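Protein Niban 2 (Homo sapiens, PDB 7CTP) may suppress apoptosis and promote melanoma cell invasion, as a PH-domain-containing member of the Niban family. Local coordinates at residues P260-R263 / Q264-W267; Q14-A17 / E18-K22. All blocks are in the same frame, centred on the assembly; numbering follows the deposited sequence.

Contact 1 (P260-R263 / Q264-W267); sequences PQER and QRQW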
loop_
_atom_site.group_PDB
_atom_site.type_symbol
_atom_site.label_atom_id
_atom_site.label_comp_id
_atom_site.label_asym_id
_atom_site.label_seq_id
_atom_site.Cartn_x
_atom_site.Cartn_y
_atom_site.Cartn_z
ATOM N N PRO A 260 6.254 13.476 31.681
ATOM C CA PRO A 260 5.410 13.098 30.530
ATOM C C PRO A 260 6.165 12.465 29.375
ATOM O O PRO A 260 5.688 11.469 28.821
ATOM C CB PRO A 260 4.775 14.434 30.120
ATOM C CG PRO A 260 4.681 15.186 31.403
ATOM C CD PRO A 260 5.943 14.842 32.149
ATOM N N GLN A 261 7.332 12.996 28.999
ATOM C CA GLN A 261 8.035 12.418 27.856
ATOM C C GLN A 261 8.676 11.082 28.214
ATOM O O GLN A 261 8.784 10.196 27.352
ATOM C CB GLN A 261 9.052 13.416 27.306
ATOM C CG GLN A 261 8.359 14.609 26.634
ATOM C CD GLN A 261 9.306 15.653 26.080
ATOM O OE1 GLN A 261 10.504 15.415 25.943
ATOM N NE2 GLN A 261 8.766 16.827 25.755
ATOM N N GLU A 262 9.056 10.894 29.482
ATOM C CA GLU A 262 9.570 9.594 29.904
ATOM C C GLU A 262 8.470 8.536 29.891
ATOM O O GLU A 262 8.697 7.398 29.457
ATOM C CB GLU A 262 10.205 9.698 31.287
ATOM C CG GLU A 262 10.659 8.362 31.905
ATOM C CD GLU A 262 11.640 7.565 31.035
ATOM O OE1 GLU A 262 12.211 8.117 30.065
ATOM O OE2 GLU A 262 11.851 6.369 31.340
ATOM N N ARG A 263 7.273 8.894 30.356
ATOM C CA ARG A 263 6.150 7.965 30.284
ATOM C C ARG A 263 5.811 7.632 28.834
ATOM O O ARG A 263 5.502 6.477 28.506
ATOM C CB ARG A 263 4.944 8.560 31.010
ATOM C CG ARG A 263 5.124 8.625 32.536
ATOM C CD ARG A 263 3.924 9.270 33.211
ATOM N NE ARG A 263 2.723 8.458 33.033
ATOM C CZ ARG A 263 1.613 8.885 32.441
ATOM N NH1 ARG A 263 0.569 8.072 32.315
ATOM N NH2 ARG A 263 1.549 10.131 31.980
ATOM N N GLN A 264 5.888 8.632 27.947
ATOM C CA GLN A 264 5.638 8.393 26.523
ATOM C C GLN A 264 6.624 7.380 25.957
ATOM O O GLN A 264 6.237 6.488 25.190
ATOM C CB GLN A 264 5.708 9.713 25.738
ATOM C CG GLN A 264 4.534 10.656 25.984
ATOM C CD GLN A 264 4.854 12.120 25.652
ATOM O OE1 GLN A 264 5.805 12.419 24.925
ATOM N NE2 GLN A 264 4.058 13.031 26.196
ATOM N N ARG A 265 7.895 7.471 26.364
ATOM C CA ARG A 265 8.914 6.553 25.859
ATOM C C ARG A 265 8.699 5.134 26.384
ATOM O O ARG A 265 8.922 4.155 25.659
ATOM C CB ARG A 265 10.305 7.059 26.233
ATOM C CG ARG A 265 11.445 6.269 25.603
ATOM C CD ARG A 265 12.583 6.045 26.589
ATOM N NE ARG A 265 12.252 4.994 27.549
ATOM C CZ ARG A 265 13.144 4.196 28.127
ATOM N NH1 ARG A 265 12.753 3.270 28.989
ATOM N NH2 ARG A 265 14.428 4.310 27.835
ATOM N N GLN A 266 8.278 5.003 27.643
ATOM C CA GLN A 266 7.989 3.678 28.177
ATOM C C GLN A 266 6.839 3.029 27.425
ATOM O O GLN A 266 6.873 1.824 27.142
ATOM C CB GLN A 266 7.673 3.764 29.666
ATOM C CG GLN A 266 8.864 4.169 30.484
ATOM C CD GLN A 266 8.494 4.445 31.914
ATOM O OE1 GLN A 266 8.846 5.485 32.466
ATOM N NE2 GLN A 266 7.768 3.517 32.522
ATOM N N TRP A 267 5.811 3.808 27.079
ATOM C CA TRP A 267 4.701 3.218 26.338
ATOM C C TRP A 267 5.157 2.736 24.962
ATOM O O TRP A 267 4.729 1.672 24.494
ATOM C CB TRP A 267 3.533 4.197 26.199
ATOM C CG TRP A 267 2.561 3.646 25.217
ATOM C CD1 TRP A 267 2.367 4.062 23.932
ATOM C CD2 TRP A 267 1.728 2.500 25.399
ATOM N NE1 TRP A 267 1.439 3.264 23.312
ATOM C CE2 TRP A 267 1.026 2.297 24.190
ATOM C CE3 TRP A 267 1.491 1.637 26.472
ATOM C CZ2 TRP A 267 0.099 1.265 24.023
ATOM C CZ3 TRP A 267 0.561 0.608 26.307
ATOM C CH2 TRP A 267 -0.119 0.430 25.090
#
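Pro260 and Gln264 meet through a backbone bond in the first turn of the long alpha-helix 260-337, and the contact is the i to i+4 pattern of that helix. Pro260 is its first residue.

Four backbone hydrogen bonds join the two segments. Gln264 N, Arg265 N, Gln266 N and Trp267 N give their hydrogens to the carbonyl oxygens of Pro260, Gln261, Glu262 and Arg263 in turn. The bond from Gln264 N to Pro260 O is 3.0 Å long.

Gln264 is buried and runs back along the first turn. Its CG sits beside the backbone N (chi1 -72°), which brings CG to 3.2 Å from Pro260 O. The amide then reaches Gln261, where Gln264 OE1 lies 3.8 Å from Gln261 CG. Gln264 also touches Ser137 and Ile134, and Gln261 touches Leu131, so this side of the turn packs on helix 127-134 and the loop after it. Trp267 turns to helix 232-252, where it touches Leu248 and Lys249.

Arg263 is held from outside the two segments. Its NH1 is hydrogen-bonded to Gly253 O, and its NE makes a weak bond to Leu256 O. Glu262 and Arg265 leave the helix on a different side from Arg263 and extend alongside each other. The bend at chi2 (56°) sets Glu262 OE2 above one face of the Arg265 guanidinium, toward its rim. The carboxylate and guanidinium planes are 45° apart. The salt bridge is long and purely electrostatic, since no N-H points at the oxygen: Glu262 OE2 lies 4.0 Å from Arg265 NH1.

Contact 2 (Q14-A17 / E18-K22); sequences QHIA and EKTGK
Gln14 O accepts a hydrogen bond from Glu18 N, the first of four i to i+4 backbone bonds, continued by Lys19 N to His15 O, Thr20 N to Ile16 O and Gly21 N to Ala17 O. The segments are consecutive turns of the long alpha-helix 10-48 near the N terminus.

Thr20 adds a side-chain bond: its OG1 stands beside its own backbone N (chi1 -60°) and donates to Ile16 O at 2.8 Å. The hydroxyl comes from above the carbonyl plane, while Thr20 N approaches the same oxygen nearly end-on. Ile16 O therefore takes two bonds, and the one from OG1 gives the hydroxyl of the buried Thr20 its acceptor. A valine in its place would lose the hydroxyl and would probably leave Ile16 O with the backbone N-H as its one donor from this turn. Thr20 also packs on Val240 and Leu244 of helix 232-252 and on Val278 of helix 260-337. Ile16 touches Leu248 and Met277 of the same two helices.

On the exposed side, the Gln14 side chain lies across that of Glu18, with Gln14 CG 3.5 Å from Glu18 OE1. The His15 ring stands almost perpendicular to the Glu18 carboxylate (87°), with His15 ND1 3.9 Å from Glu18 OE2. Lys19 directs its NZ to a salt bridge with Glu247, while its CG rests 3.4 Å from His15 O.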
loop_
_atom_site.group_PDB
_atom_site.type_symbol
_atom_site.label_atom_id
_atom_site.label_comp_id
_atom_site.label_asym_id
_atom_site.label_seq_id
_atom_site.Cartn_x
_atom_site.Cartn_y
_atom_site.Cartn_z
ATOM N N GLN A 14 -0.059 -13.536 28.696
ATOM C CA GLN A 14 -1.060 -14.559 28.395
ATOM C C GLN A 14 -2.421 -13.926 28.115
ATOM O O GLN A 14 -3.144 -14.360 27.207
ATOM C CB GLN A 14 -1.153 -15.567 29.538
ATOM C CG GLN A 14 -2.178 -16.684 29.292
ATOM C CD GLN A 14 -1.894 -17.473 28.025
ATOM O OE1 GLN A 14 -2.793 -17.717 27.215
ATOM N NE2 GLN A 14 -0.641 -17.879 27.847
ATOM N N HIS A 15 -2.773 -12.884 28.865
ATOM C CA HIS A 15 -4.036 -12.200 28.608
ATOM C C HIS A 15 -4.033 -11.577 27.217
ATOM O O HIS A 15 -5.018 -11.685 26.471
ATOM C CB HIS A 15 -4.281 -11.134 29.676
ATOM C CG HIS A 15 -4.668 -11.692 31.013
ATOM N ND1 HIS A 15 -5.674 -12.624 31.172
ATOM C CD2 HIS A 15 -4.194 -11.433 32.256
ATOM C CE1 HIS A 15 -5.796 -12.920 32.456
ATOM N NE2 HIS A 15 -4.910 -12.211 33.135
ATOM N N ILE A 16 -2.920 -10.941 26.841
ATOM C CA ILE A 16 -2.839 -10.325 25.517
ATOM C C ILE A 16 -2.951 -11.386 24.429
ATOM O O ILE A 16 -3.662 -11.200 23.436
ATOM C CB ILE A 16 -1.544 -9.507 25.370
ATOM C CG1 ILE A 16 -1.587 -8.257 26.250
ATOM C CG2 ILE A 16 -1.343 -9.122 23.902
ATOM C CD1 ILE A 16 -0.224 -7.684 26.560
ATOM N N ALA A 17 -2.273 -12.526 24.609
ATOM C CA ALA A 17 -2.346 -13.586 23.606
ATOM C C ALA A 17 -3.763 -14.123 23.477
ATOM O O ALA A 17 -4.204 -14.475 22.373
ATOM C CB ALA A 17 -1.383 -14.723 23.947
ATOM N N GLU A 18 -4.484 -14.219 24.597
ATOM C CA GLU A 18 -5.863 -14.690 24.545
ATOM C C GLU A 18 -6.736 -13.730 23.747
ATOM O O GLU A 18 -7.516 -14.152 22.882
ATOM C CB GLU A 18 -6.407 -14.876 25.966
ATOM C CG GLU A 18 -5.857 -16.129 26.651
ATOM C CD GLU A 18 -6.155 -16.184 28.144
ATOM O OE1 GLU A 18 -5.608 -17.083 28.822
ATOM O OE2 GLU A 18 -6.929 -15.333 28.632
ATOM N N LYS A 19 -6.616 -12.432 24.028
ATOM C CA LYS A 19 -7.389 -11.434 23.290
ATOM C C LYS A 19 -6.997 -11.419 21.817
ATOM O O LYS A 19 -7.860 -11.290 20.942
ATOM C CB LYS A 19 -7.194 -10.050 23.906
ATOM C CG LYS A 19 -7.707 -9.937 25.344
ATOM C CD LYS A 19 -7.345 -8.582 25.953
ATOM C CE LYS A 19 -7.792 -8.479 27.406
ATOM N NZ LYS A 19 -9.040 -7.676 27.549
ATOM N N THR A 20 -5.695 -11.531 21.532
ATOM C CA THR A 20 -5.224 -11.606 20.148
ATOM C C THR A 20 -5.814 -12.812 19.435
ATOM O O THR A 20 -6.248 -12.721 18.275
ATOM C CB THR A 20 -3.693 -11.658 20.129
ATOM O OG1 THR A 20 -3.184 -10.463 20.752
ATOM C CG2 THR A 20 -3.150 -11.784 18.699
ATOM N N GLY A 21 -5.843 -13.959 20.118
ATOM C CA GLY A 21 -6.359 -15.166 19.495
ATOM C C GLY A 21 -7.828 -15.051 19.139
ATOM O O GLY A 21 -8.268 -15.555 18.101
ATOM N N LYS A 22 -8.603 -14.377 19.986
ATOM C CA LYS A 22 -10.020 -14.185 19.697
ATOM C C LYS A 22 -10.218 -13.280 18.488
ATOM O O LYS A 22 -11.094 -13.536 17.653
ATOM C CB LYS A 22 -10.725 -13.633 20.934
ATOM C CG LYS A 22 -10.686 -14.637 22.080
ATOM C CD LYS A 22 -11.390 -14.148 23.332
ATOM C CE LYS A 22 -11.208 -15.167 24.455
ATOM N NZ LYS A 22 -11.758 -14.667 25.751
#

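How the contacts relate
From the N terminus, the chain passes first through contact 2, on helix 10-48, and then through the PH-domain region before it reaches contact 1 at the start of helix 260-337. The two are in series: they neither nest nor cross. Each joins adjoining segments of one helix and closes no long loop. The centres of contact 1 and contact 2 are about 25 Å apart. The nearest atoms of contact 1 and contact 2 are about 8 Å apart, without touching. Helix 232-252 is common ground, because Leu248 touches both Ile16 of contact 2 and Trp267 of contact 1. Helix 260-337 itself continues from contact 1 to Met277 and Val278, which pack against contact 2.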